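Local coordinates for protein IclR transcriptional regulator (Thermotoga maritima, PDB 1MKM) that probably binds DNA as an IclR-family transcriptional regulator, joining a winged helix-turn-helix domain to a C-terminal domain that can hold zinc, at residues R81-D86 with S244-Y249; T95-H100 with E230-V235; L101-G106 with V110-V115; S120-S125 with I195-V200; V202-H207 with P211-S216. All blocks are in the same frame, centred on the assembly; numbering follows the deposited sequence.

Contact 1 of 5, residues R81-D86 with S244-Y249; sequences RDIAHD and SRKLGY
I83 sets its two methyl groups against the CB of K246, one from each arm of its forked side chain. CG2 of I83 lies 3.5 Å from CB of K246, and CD1 of I83 reaches the same K246 CB at 3.5 Å, so the lysine methylene is seated against both methyls, astride the notch between them. Both distances are a little shorter than carbons usually keep. The torsions explain this seat: CG2 stands anti to the backbone N of I83, while CG1 turns back beside that N (chi1 -82°) and the chain then runs straight on to CD1. The lysine crosses the isoleucine at a slant; its CG lies 3.8 Å from I83 CG2, and beyond it the bend at chi2 (50°) turns the rest of the chain. L247, the first residue to leave the helical conformation, adds a looser touch, its CD1 4.2 Å from CD1 of I83. The pair joins the early part of helix 79-93 to the C-terminal end of helix 226-246, where I83 also rests on I243 and L247 on I204. Branching at CB suits I83 to its place by giving it two methyls at different heights, and lysine can offer methylenes to them. Across the two segments the chemistry is therefore purely apolar, and the lysine's charge is carried past it to a long, weak ion pair with E242.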
# COMPACT_ATOMS: atom_id res chain seq x y z
N ARG B 81 15.19 0.13 28.76
CA ARG B 81 14.64 0.33 27.43
C ARG B 81 14.23 1.78 27.18
O ARG B 81 14.62 2.39 26.18
CB ARG B 81 13.46 -0.61 27.20
CG ARG B 81 12.92 -0.57 25.79
CD ARG B 81 11.72 -1.45 25.62
NE ARG B 81 10.96 -1.06 24.44
CZ ARG B 81 11.34 -1.29 23.19
NH1 ARG B 81 12.47 -1.92 22.92
NH2 ARG B 81 10.57 -0.89 22.19
N ASP B 82 13.43 2.34 28.08
CA ASP B 82 12.97 3.72 27.94
C ASP B 82 14.09 4.71 28.23
O ASP B 82 14.08 5.84 27.74
CB ASP B 82 11.79 3.97 28.88
CG ASP B 82 10.48 3.53 28.27
OD1 ASP B 82 9.82 4.37 27.61
OD2 ASP B 82 10.12 2.35 28.43
N ILE B 83 15.05 4.28 29.04
CA ILE B 83 16.18 5.12 29.39
C ILE B 83 17.13 5.25 28.20
O ILE B 83 17.85 6.24 28.07
CB ILE B 83 16.94 4.51 30.58
CG1 ILE B 83 16.26 4.89 31.88
CG2 ILE B 83 18.39 4.97 30.59
CD1 ILE B 83 17.00 4.39 33.08
N ALA B 84 17.10 4.26 27.32
CA ALA B 84 18.00 4.26 26.18
C ALA B 84 17.38 4.52 24.81
O ALA B 84 17.98 5.21 23.98
CB ALA B 84 18.78 2.93 26.16
N HIS B 85 16.19 4.00 24.57
CA HIS B 85 15.58 4.15 23.25
C HIS B 85 15.95 5.36 22.39
O HIS B 85 16.27 5.19 21.22
CB HIS B 85 14.06 4.08 23.30
CG HIS B 85 13.45 4.03 21.94
ND1 HIS B 85 13.63 2.95 21.09
CD2 HIS B 85 12.77 4.95 21.23
CE1 HIS B 85 13.09 3.22 19.92
NE2 HIS B 85 12.56 4.42 19.97
N ASP B 86 15.91 6.57 22.94
CA ASP B 86 16.23 7.74 22.13
C ASP B 86 17.70 7.87 21.78
O ASP B 86 18.06 8.29 20.67
CB ASP B 86 15.72 9.02 22.79
CG ASP B 86 14.21 9.11 22.78
OD1 ASP B 86 13.61 8.65 21.79
OD2 ASP B 86 13.62 9.64 23.74
N SER B 244 24.28 4.43 31.16
CA SER B 244 24.79 3.80 32.37
C SER B 244 24.49 4.68 33.58
O SER B 244 24.06 4.18 34.63
CB SER B 244 26.29 3.59 32.25
OG SER B 244 26.57 2.91 31.04
N ARG B 245 24.71 5.98 33.43
CA ARG B 245 24.45 6.93 34.50
C ARG B 245 23.05 6.71 35.07
O ARG B 245 22.89 6.47 36.27
CB ARG B 245 24.58 8.36 33.99
CG ARG B 245 26.01 8.78 33.73
CD ARG B 245 26.08 10.14 33.08
NE ARG B 245 27.45 10.63 33.00
CZ ARG B 245 27.81 11.73 32.35
NH1 ARG B 245 26.90 12.46 31.72
NH2 ARG B 245 29.09 12.11 32.35
N LYS B 246 22.04 6.78 34.21
CA LYS B 246 20.66 6.58 34.62
C LYS B 246 20.49 5.30 35.44
O LYS B 246 19.67 5.24 36.35
CB LYS B 246 19.74 6.53 33.39
CG LYS B 246 19.16 7.88 32.97
CD LYS B 246 20.23 8.95 32.85
CE LYS B 246 19.70 10.23 32.25
NZ LYS B 246 19.39 10.05 30.80
N LEU B 247 21.28 4.28 35.11
CA LEU B 247 21.23 3.01 35.84
C LEU B 247 21.92 3.14 37.20
O LEU B 247 22.36 2.14 37.78
CB LEU B 247 21.91 1.90 35.03
CG LEU B 247 21.08 1.16 33.98
CD1 LEU B 247 20.56 2.13 32.93
CD2 LEU B 247 21.94 0.09 33.35
N GLY B 248 22.00 4.37 37.69
CA GLY B 248 22.63 4.62 38.97
C GLY B 248 24.10 4.26 39.00
O GLY B 248 24.56 3.60 39.94
N TYR B 249 24.83 4.67 37.98
CA TYR B 249 26.26 4.39 37.94
C TYR B 249 27.05 5.67 37.73
O TYR B 249 27.73 6.10 38.69
CB TYR B 249 26.58 3.40 36.81
CG TYR B 249 28.06 3.10 36.67
CD1 TYR B 249 28.82 2.73 37.78
CD2 TYR B 249 28.69 3.14 35.43
CE1 TYR B 249 30.17 2.39 37.65
CE2 TYR B 249 30.04 2.81 35.29
CZ TYR B 249 30.77 2.43 36.41
OH TYR B 249 32.09 2.08 36.28
OXT TYR B 249 26.97 6.22 36.61

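Contact 2 of 5, residues T95-H100 with E230-V235; sequences TGETVH and EEYSDV
T95 and E97 both lay aliphatic carbons against Y232, whose ring reaches from helix 226-246 to the turn before strand 98-105. These are van der Waals contacts: CB of T95 is 4.1 Å from CE1 of Y232, and the E97 methylene lies by the hydroxyl oxygen, its CG 3.5 Å from Y232 OH; both approach the ring obliquely. V235, a turn further along the helix, adds only a distant touch, its CG2 4.5 Å from CG2 of T95. The polar atoms are occupied on their own side. OG1 of T95 accepts from the backbone N of E97 at 3.0 Å (163° at the hydrogen), which makes an ST turn; chi1 of 68° sets OG1 between the backbone N and the carbonyl carbon, where it meets that N-H. The same hydroxyl donates to the carbonyl O of I91. That turn links helix 79-93 to the sheet of the C-terminal, GAF-clan domain, with the positive phi of G96 suiting glycine at the bend. As for charge, the E97 side chain folds at chi2 and its OE2 forms a salt bridge with K223. Replacing Y232 by an alanine would probably leave the methylene of E97 and the CB of T95 without their partner and open a gap beside I217. F224 meets the Y232 ring edge-to-face.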
# COMPACT_ATOMS: atom_id res chain seq x y z
N THR B 95 24.89 7.76 12.51
CA THR B 95 25.78 6.77 11.92
C THR B 95 25.14 6.17 10.68
O THR B 95 25.84 5.75 9.75
CB THR B 95 26.11 5.62 12.88
OG1 THR B 95 24.93 4.84 13.10
CG2 THR B 95 26.64 6.16 14.21
N GLY B 96 23.80 6.13 10.69
CA GLY B 96 23.05 5.57 9.58
C GLY B 96 23.01 4.06 9.65
O GLY B 96 22.48 3.39 8.76
N GLU B 97 23.56 3.52 10.73
CA GLU B 97 23.63 2.09 10.92
C GLU B 97 22.59 1.59 11.91
O GLU B 97 22.13 2.34 12.78
CB GLU B 97 25.03 1.71 11.42
CG GLU B 97 26.16 2.26 10.57
CD GLU B 97 26.01 1.88 9.13
OE1 GLU B 97 25.88 0.67 8.84
OE2 GLU B 97 26.02 2.79 8.27
N THR B 98 22.23 0.32 11.77
CA THR B 98 21.29 -0.34 12.66
C THR B 98 21.96 -0.39 14.04
O THR B 98 23.16 -0.60 14.15
CB THR B 98 20.97 -1.75 12.16
OG1 THR B 98 20.36 -1.66 10.86
CG2 THR B 98 20.02 -2.47 13.10
N VAL B 99 21.16 -0.20 15.08
CA VAL B 99 21.61 -0.18 16.47
C VAL B 99 20.87 -1.26 17.27
O VAL B 99 19.66 -1.41 17.11
CB VAL B 99 21.30 1.19 17.11
CG1 VAL B 99 21.78 1.25 18.56
CG2 VAL B 99 21.92 2.29 16.27
N HIS B 100 21.58 -1.99 18.13
CA HIS B 100 20.96 -3.02 18.96
C HIS B 100 21.24 -2.76 20.42
O HIS B 100 22.23 -2.11 20.77
CB HIS B 100 21.48 -4.42 18.62
CG HIS B 100 21.14 -4.88 17.24
ND1 HIS B 100 19.97 -5.55 16.94
CD2 HIS B 100 21.82 -4.76 16.07
CE1 HIS B 100 19.95 -5.82 15.64
NE2 HIS B 100 21.05 -5.35 15.09
N GLU B 230 36.47 3.44 14.93
CA GLU B 230 36.77 4.49 15.90
C GLU B 230 35.59 5.44 16.08
O GLU B 230 35.29 5.87 17.19
CB GLU B 230 38.00 5.29 15.46
CG GLU B 230 39.34 4.68 15.87
CD GLU B 230 39.66 4.91 17.35
OE1 GLU B 230 39.84 6.08 17.74
OE2 GLU B 230 39.73 3.92 18.11
N GLU B 231 34.93 5.74 14.97
CA GLU B 231 33.78 6.64 14.97
C GLU B 231 32.56 6.02 15.64
O GLU B 231 31.88 6.67 16.44
CB GLU B 231 33.43 7.02 13.53
CG GLU B 231 32.28 7.99 13.42
CD GLU B 231 32.25 8.66 12.07
OE1 GLU B 231 32.17 7.94 11.05
OE2 GLU B 231 32.32 9.91 12.02
N TYR B 232 32.29 4.76 15.31
CA TYR B 232 31.15 4.06 15.89
C TYR B 232 31.34 3.88 17.40
O TYR B 232 30.50 4.30 18.20
CB TYR B 232 30.94 2.71 15.20
CG TYR B 232 30.61 2.80 13.71
CD1 TYR B 232 30.04 3.95 13.16
CD2 TYR B 232 30.81 1.70 12.86
CE1 TYR B 232 29.67 4.01 11.81
CE2 TYR B 232 30.44 1.75 11.49
CZ TYR B 232 29.86 2.91 10.98
OH TYR B 232 29.44 2.97 9.66
N SER B 233 32.46 3.27 17.79
CA SER B 233 32.73 3.06 19.21
C SER B 233 32.72 4.38 19.99
O SER B 233 32.55 4.40 21.21
CB SER B 233 34.07 2.34 19.40
OG SER B 233 35.15 3.09 18.87
N ASP B 234 32.90 5.48 19.27
CA ASP B 234 32.91 6.81 19.87
C ASP B 234 31.49 7.19 20.30
O ASP B 234 31.25 7.48 21.47
CB ASP B 234 33.42 7.84 18.86
CG ASP B 234 34.72 8.50 19.30
OD1 ASP B 234 35.09 9.52 18.68
OD2 ASP B 234 35.37 8.00 20.24
N VAL B 235 30.57 7.21 19.34
CA VAL B 235 29.18 7.56 19.62
C VAL B 235 28.59 6.53 20.58
O VAL B 235 27.79 6.85 21.45
CB VAL B 235 28.32 7.59 18.33
CG1 VAL B 235 26.94 8.15 18.64
CG2 VAL B 235 29.00 8.43 17.27

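Contact 3 of 5, residues L101-G106 with V110-V115; sequences LILKDG and VYIDKV
The hairpin of strands 98-105 and 108-115 carries a classic beta bulge where two residues, I112 and D113, stand opposite the single L101. N of I112 gives L101 O a straight bond of 3.0 Å (169°), and the donor lies nearly on the line of the C=O bond. L101 N in turn reaches D113 O at 3.2 Å, more bent (140°). Beyond the bulge the ladder is regular: L103 N donates to V110 O at 2.7 Å, in the carbonyl plane, and V110 N returns a bond to L103 O, while I102 and Y111 form a non-hydrogen-bonded pair between. In the sheet of this GAF-clan domain the hairpin continues to strands 130-132 and 211-220. At the bulge the I112 side chain lies against L101 and L103. Its chi1 of 44° directs CG1 between the backbone N and the carbonyl carbon, and the extended chi2 carries CD1 on to CB of L103 (3.4 Å, tight) and CD2 of L101 (3.7 Å). An alanine at I112 is likely to leave the side chains of L101 and L103 without the filling that holds them and to open a gap beside I80. The opposite face belongs to I102 and Y111, where I102 CG2 comes obliquely to 3.6 Å from the ring atom CE2 of Y111. Branched aliphatic residues fill the tight places, while the tyrosine ring reaches toward H100 and M123, with a zinc ion about 5 Å from its side chain. The carboxylate of D113 is bonded to H85, and Y65 of the second subunit packs on L103 and V110.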
# COMPACT_ATOMS: atom_id res chain seq x y z
N LEU B 101 20.36 -3.28 21.27
CA LEU B 101 20.52 -3.17 22.72
C LEU B 101 20.15 -4.53 23.26
O LEU B 101 18.99 -4.94 23.18
CB LEU B 101 19.57 -2.12 23.31
CG LEU B 101 19.66 -2.03 24.84
CD1 LEU B 101 20.99 -1.44 25.21
CD2 LEU B 101 18.52 -1.19 25.44
N ILE B 102 21.14 -5.26 23.78
CA ILE B 102 20.87 -6.58 24.33
C ILE B 102 20.88 -6.58 25.84
O ILE B 102 21.78 -6.01 26.45
CB ILE B 102 21.88 -7.63 23.82
CG1 ILE B 102 23.21 -7.51 24.57
CG2 ILE B 102 22.14 -7.42 22.35
CD1 ILE B 102 24.21 -8.59 24.18
N LEU B 103 19.87 -7.22 26.43
CA LEU B 103 19.73 -7.32 27.89
C LEU B 103 20.46 -8.56 28.38
O LEU B 103 20.23 -9.64 27.86
CB LEU B 103 18.25 -7.46 28.28
CG LEU B 103 17.87 -7.66 29.75
CD1 LEU B 103 18.20 -6.41 30.56
CD2 LEU B 103 16.38 -7.97 29.84
N LYS B 104 21.34 -8.38 29.35
CA LYS B 104 22.13 -9.47 29.93
C LYS B 104 21.23 -10.38 30.79
O LYS B 104 20.67 -9.93 31.78
CB LYS B 104 23.24 -8.89 30.80
CG LYS B 104 23.85 -9.83 31.84
CD LYS B 104 24.90 -10.76 31.26
CE LYS B 104 25.86 -11.24 32.34
NZ LYS B 104 25.15 -12.01 33.40
N ASP B 105 21.10 -11.65 30.40
CA ASP B 105 20.27 -12.59 31.17
C ASP B 105 21.00 -13.92 31.35
O ASP B 105 20.80 -14.87 30.59
CB ASP B 105 18.93 -12.83 30.46
CG ASP B 105 17.94 -13.54 31.34
OD1 ASP B 105 17.62 -13.01 32.43
OD2 ASP B 105 17.46 -14.63 30.95
N GLY B 106 21.84 -13.96 32.38
CA GLY B 106 22.63 -15.15 32.64
C GLY B 106 23.82 -15.20 31.70
O GLY B 106 24.62 -14.25 31.64
N VAL B 110 19.48 -10.94 25.30
CA VAL B 110 18.20 -10.84 24.63
C VAL B 110 18.04 -9.47 23.96
O VAL B 110 18.34 -8.43 24.56
CB VAL B 110 16.99 -11.00 25.59
CG1 VAL B 110 15.73 -11.12 24.77
CG2 VAL B 110 17.16 -12.20 26.49
N TYR B 111 17.56 -9.46 22.73
CA TYR B 111 17.35 -8.20 22.04
C TYR B 111 16.14 -7.51 22.68
O TYR B 111 15.02 -8.01 22.64
CB TYR B 111 17.10 -8.47 20.57
CG TYR B 111 18.36 -8.77 19.81
CD1 TYR B 111 18.44 -9.88 18.98
CD2 TYR B 111 19.47 -7.92 19.90
CE1 TYR B 111 19.60 -10.13 18.24
CE2 TYR B 111 20.63 -8.17 19.18
CZ TYR B 111 20.68 -9.28 18.35
OH TYR B 111 21.83 -9.55 17.66
N ILE B 112 16.38 -6.36 23.30
CA ILE B 112 15.30 -5.65 23.96
C ILE B 112 14.93 -4.36 23.27
O ILE B 112 13.99 -3.68 23.69
CB ILE B 112 15.64 -5.40 25.45
CG1 ILE B 112 17.10 -4.93 25.58
CG2 ILE B 112 15.41 -6.68 26.25
CD1 ILE B 112 17.46 -4.44 26.95
N ASP B 113 15.66 -4.02 22.21
CA ASP B 113 15.38 -2.83 21.42
C ASP B 113 16.26 -2.83 20.17
O ASP B 113 17.38 -3.33 20.18
CB ASP B 113 15.63 -1.54 22.21
CG ASP B 113 14.85 -0.35 21.66
OD1 ASP B 113 14.58 -0.31 20.45
OD2 ASP B 113 14.51 0.56 22.45
N LYS B 114 15.74 -2.28 19.08
CA LYS B 114 16.51 -2.22 17.85
C LYS B 114 16.02 -1.08 16.97
O LYS B 114 14.82 -0.91 16.75
CB LYS B 114 16.40 -3.56 17.09
CG LYS B 114 17.11 -3.61 15.74
CD LYS B 114 16.58 -4.77 14.89
CE LYS B 114 17.43 -5.00 13.65
NZ LYS B 114 16.89 -6.09 12.78
N VAL B 115 16.96 -0.27 16.49
CA VAL B 115 16.62 0.83 15.59
C VAL B 115 17.17 0.48 14.22
O VAL B 115 18.39 0.42 14.05
CB VAL B 115 17.27 2.17 15.99
CG1 VAL B 115 17.09 3.18 14.85
CG2 VAL B 115 16.67 2.70 17.26

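Contact 4 of 5, residues S120-S125 with I195-V200; sequences SIPMVS and IGIMCV
I197 rests on M123, and this pair is the reliably packed part of the contact: CG1 of I197 lies 3.9 Å from CB of M123, an ordinary apolar distance. P122 sits beside them, but its modelled approach to CD1 of I197 is too short to be trusted, so that contact is doubtful in detail. P122 is the centre of an inverse gamma turn closed by the bond from M123 N to I121 O (2.6 Å), a tight corner that suits proline. M123 takes no further hold on the segment 195-200: with CG opposite its backbone N (chi1 -176°) and the chain extended, its sulfur end travels past I197 toward H100 and Y111, the side chain coming within about 5 Å of a zinc ion. The loose side is the turn ahead of the strand, where I195 is exposed and G196 takes backbone angles at which a side chain would collide with the carbonyl O of I195, which calls for glycine. R222 of the third subunit packs on I195, and its V220 and E194 meet P122 and S120 of segment 120-125. C199, two residues after I197, binds zinc together with D189 in a structure of this protein, though no ion is bound to this chain in the present model. Strand 197-205 runs here between strands 187-190 and 211-220, and the loop 120-125 lies across the sheet against S218, V220 and the start of strand 98-105.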
# COMPACT_ATOMS: atom_id res chain seq x y z
N SER B 120 18.80 -2.05 4.44
CA SER B 120 18.59 -3.39 5.00
C SER B 120 19.96 -4.09 5.10
O SER B 120 20.78 -3.98 4.18
CB SER B 120 17.67 -4.20 4.08
OG SER B 120 16.51 -3.47 3.70
N ILE B 121 20.22 -4.77 6.21
CA ILE B 121 21.49 -5.48 6.36
C ILE B 121 21.22 -6.97 6.46
O ILE B 121 20.22 -7.38 7.04
CB ILE B 121 22.27 -5.00 7.60
CG1 ILE B 121 21.40 -5.11 8.85
CG2 ILE B 121 22.75 -3.55 7.36
CD1 ILE B 121 22.11 -4.60 10.12
N PRO B 122 22.10 -7.81 5.88
CA PRO B 122 21.93 -9.27 5.90
C PRO B 122 22.03 -9.94 7.26
O PRO B 122 22.70 -10.96 7.40
CB PRO B 122 23.01 -9.75 4.93
CG PRO B 122 24.09 -8.74 5.10
CD PRO B 122 23.33 -7.43 5.16
N MET B 123 21.34 -9.38 8.25
CA MET B 123 21.34 -9.89 9.63
C MET B 123 19.92 -10.26 10.05
O MET B 123 18.98 -9.54 9.75
CB MET B 123 21.88 -8.82 10.57
CG MET B 123 22.02 -9.23 12.02
SD MET B 123 22.69 -7.87 13.00
CE MET B 123 21.99 -8.22 14.61
N VAL B 124 19.75 -11.40 10.72
CA VAL B 124 18.42 -11.80 11.16
C VAL B 124 18.28 -11.59 12.66
O VAL B 124 18.62 -12.47 13.45
CB VAL B 124 18.11 -13.28 10.84
CG1 VAL B 124 16.68 -13.61 11.26
CG2 VAL B 124 18.28 -13.56 9.36
N SER B 125 17.79 -10.42 13.04
CA SER B 125 17.60 -10.09 14.45
C SER B 125 16.22 -9.50 14.65
O SER B 125 15.67 -8.87 13.76
CB SER B 125 18.65 -9.06 14.87
OG SER B 125 18.50 -7.87 14.11
N ILE B 195 28.41 -13.97 9.13
CA ILE B 195 29.25 -13.63 8.00
C ILE B 195 28.61 -12.51 7.16
O ILE B 195 27.41 -12.53 6.88
CB ILE B 195 29.55 -14.89 7.13
CG1 ILE B 195 30.08 -14.48 5.76
CG2 ILE B 195 28.30 -15.77 7.04
CD1 ILE B 195 30.28 -15.66 4.80
N GLY B 196 29.42 -11.53 6.78
CA GLY B 196 28.92 -10.42 6.01
C GLY B 196 28.64 -9.24 6.93
O GLY B 196 28.64 -8.09 6.48
N ILE B 197 28.44 -9.54 8.21
CA ILE B 197 28.14 -8.54 9.24
C ILE B 197 29.26 -8.35 10.28
O ILE B 197 29.83 -9.32 10.78
CB ILE B 197 26.82 -8.90 10.02
CG1 ILE B 197 25.58 -8.26 9.37
CG2 ILE B 197 26.90 -8.39 11.44
CD1 ILE B 197 25.34 -8.63 7.95
N MET B 198 29.55 -7.09 10.62
CA MET B 198 30.53 -6.76 11.65
C MET B 198 29.83 -5.80 12.61
O MET B 198 28.88 -5.14 12.22
CB MET B 198 31.77 -6.09 11.04
CG MET B 198 32.68 -7.04 10.29
SD MET B 198 34.04 -6.21 9.45
CE MET B 198 34.78 -5.31 10.81
N CYS B 199 30.30 -5.71 13.84
CA CYS B 199 29.66 -4.83 14.82
C CYS B 199 30.68 -4.18 15.74
O CYS B 199 31.85 -4.54 15.75
CB CYS B 199 28.68 -5.63 15.68
SG CYS B 199 27.69 -6.85 14.78
N VAL B 200 30.22 -3.20 16.51
CA VAL B 200 31.06 -2.53 17.49
C VAL B 200 30.16 -2.39 18.71
O VAL B 200 29.02 -1.93 18.59
CB VAL B 200 31.52 -1.13 17.01
CG1 VAL B 200 32.17 -0.39 18.16
CG2 VAL B 200 32.52 -1.28 15.87

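Contact 5 of 5, residues V202-H207 with P211-S216; sequences VPIFDH and PVAGVS
V202 and V215 exchange two straight backbone bonds: V202 N donates to V215 O at 3.1 Å (164°) and V215 N to V202 O at 3.2 Å (175°). The V215 torsion (chi1 -62° for CG1) puts CG2 between its backbone N and carbonyl carbon, close to V202 O. Past this pair the ladder slackens. P203 has no N-H to give, which suits its place in the non-hydrogen-bonded pair with G214, and the next two bonds, I204 N to A213 O and V212 N to I204 O, are both weak at 3.3 Å. The weakness accompanies a classic beta bulge that sets two residues, V212 and A213, against the one I204. Side chains pack alongside the bulge: the small alanine lets CB of I204 come within 3.6 Å of CB of A213, and I204 CG1 is 3.8 Å from CG1 of V215, the two side chains crossing at about a right angle. D206 uses OD1 to accept from the N of Y210, which braces the turn of the hairpin, while its CG packs 3.8 Å from CG1 of V212. F205 N gives a weak hydrogen bond to S244 OG. The backbone of V212, G214 and S216 is hydrogen-bonded to that of K104, I102 and H100, placing strand 211-220 between strand 98-105 and its hairpin partner. V202 and I204 face helix 226-246, where they meet A240 and I243, whereas P203 and P211 turn to helix 137-143.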
# COMPACT_ATOMS: atom_id res chain seq x y z
N VAL B 202 29.68 -1.64 23.21
CA VAL B 202 30.11 -1.08 24.48
C VAL B 202 29.09 -1.51 25.55
O VAL B 202 27.90 -1.67 25.24
CB VAL B 202 30.14 0.47 24.40
CG1 VAL B 202 30.57 1.06 25.73
CG2 VAL B 202 31.07 0.91 23.30
N PRO B 203 29.53 -1.71 26.80
CA PRO B 203 28.62 -2.12 27.88
C PRO B 203 27.79 -1.00 28.51
O PRO B 203 27.97 0.18 28.19
CB PRO B 203 29.56 -2.74 28.92
CG PRO B 203 30.78 -3.09 28.14
CD PRO B 203 30.92 -1.92 27.21
N ILE B 204 26.89 -1.39 29.40
CA ILE B 204 26.03 -0.46 30.12
C ILE B 204 26.03 -0.97 31.56
O ILE B 204 25.53 -2.06 31.82
CB ILE B 204 24.58 -0.49 29.60
CG1 ILE B 204 24.48 0.07 28.19
CG2 ILE B 204 23.68 0.31 30.54
CD1 ILE B 204 24.50 1.61 28.12
N PHE B 205 26.57 -0.18 32.49
CA PHE B 205 26.63 -0.60 33.89
C PHE B 205 25.46 -0.10 34.74
O PHE B 205 24.81 0.91 34.41
CB PHE B 205 27.96 -0.15 34.50
CG PHE B 205 29.16 -0.62 33.73
CD1 PHE B 205 30.08 0.29 33.22
CD2 PHE B 205 29.35 -1.99 33.47
CE1 PHE B 205 31.17 -0.15 32.45
CE2 PHE B 205 30.43 -2.43 32.71
CZ PHE B 205 31.34 -1.51 32.20
N ASP B 206 25.20 -0.81 35.83
CA ASP B 206 24.11 -0.48 36.74
C ASP B 206 24.61 0.11 38.06
O ASP B 206 25.66 0.74 38.11
CB ASP B 206 23.30 -1.75 37.02
CG ASP B 206 24.09 -2.79 37.79
OD1 ASP B 206 25.33 -2.84 37.62
OD2 ASP B 206 23.49 -3.57 38.55
N HIS B 207 23.83 -0.11 39.11
CA HIS B 207 24.16 0.37 40.45
C HIS B 207 25.62 0.06 40.81
O HIS B 207 26.47 0.95 40.85
CB HIS B 207 23.25 -0.30 41.49
CG HIS B 207 21.95 0.41 41.71
ND1 HIS B 207 21.25 1.02 40.69
CD2 HIS B 207 21.20 0.57 42.82
CE1 HIS B 207 20.13 1.52 41.17
NE2 HIS B 207 20.07 1.26 42.46
N PRO B 211 27.74 -5.55 34.35
CA PRO B 211 27.35 -5.44 32.93
C PRO B 211 25.95 -6.01 32.68
O PRO B 211 25.80 -7.20 32.38
CB PRO B 211 28.44 -6.25 32.23
CG PRO B 211 28.69 -7.35 33.22
CD PRO B 211 28.75 -6.61 34.54
N VAL B 212 24.94 -5.16 32.80
CA VAL B 212 23.56 -5.59 32.59
C VAL B 212 23.04 -5.38 31.17
O VAL B 212 21.93 -5.80 30.86
CB VAL B 212 22.60 -4.84 33.52
CG1 VAL B 212 22.99 -5.06 34.96
CG2 VAL B 212 22.59 -3.36 33.16
N ALA B 213 23.82 -4.74 30.32
CA ALA B 213 23.36 -4.50 28.95
C ALA B 213 24.46 -4.34 27.92
O ALA B 213 25.63 -4.18 28.25
CB ALA B 213 22.45 -3.29 28.92
N GLY B 214 24.05 -4.38 26.66
CA GLY B 214 24.99 -4.23 25.58
C GLY B 214 24.34 -3.43 24.47
O GLY B 214 23.20 -3.69 24.10
N VAL B 215 25.06 -2.42 23.98
CA VAL B 215 24.61 -1.57 22.90
C VAL B 215 25.63 -1.76 21.79
O VAL B 215 26.83 -1.84 22.07
CB VAL B 215 24.60 -0.09 23.31
CG1 VAL B 215 23.65 0.12 24.45
CG2 VAL B 215 25.99 0.35 23.73
N SER B 216 25.18 -1.87 20.55
CA SER B 216 26.13 -2.03 19.47
C SER B 216 25.62 -1.49 18.15
O SER B 216 24.41 -1.27 17.97
CB SER B 216 26.53 -3.51 19.33
OG SER B 216 25.43 -4.33 19.00

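In the fold
Four of the five contacts meet in one antiparallel sheet; contact 1 joins helices 79-93 and 226-246, which both pack on it. Contacts 3 and 5, about 10 Å apart between centres, join where I102 N is 2.6 Å from G214 O. Contact 1 is about 9 Å from contact 5 between centres and reaches contact 3 through H85 ND1, 2.9 Å from D113 OD2. Contact 2 shares helix 226-246 with contact 1, about 17 Å away between centres. A zinc ion lies about 5 Å from the side chains of Y111 (contact 3) and M123 (contact 4). Contact 4 holds C199, and its I197 side chain is about 4 Å from that of D189, both zinc-binding in a structure of this protein.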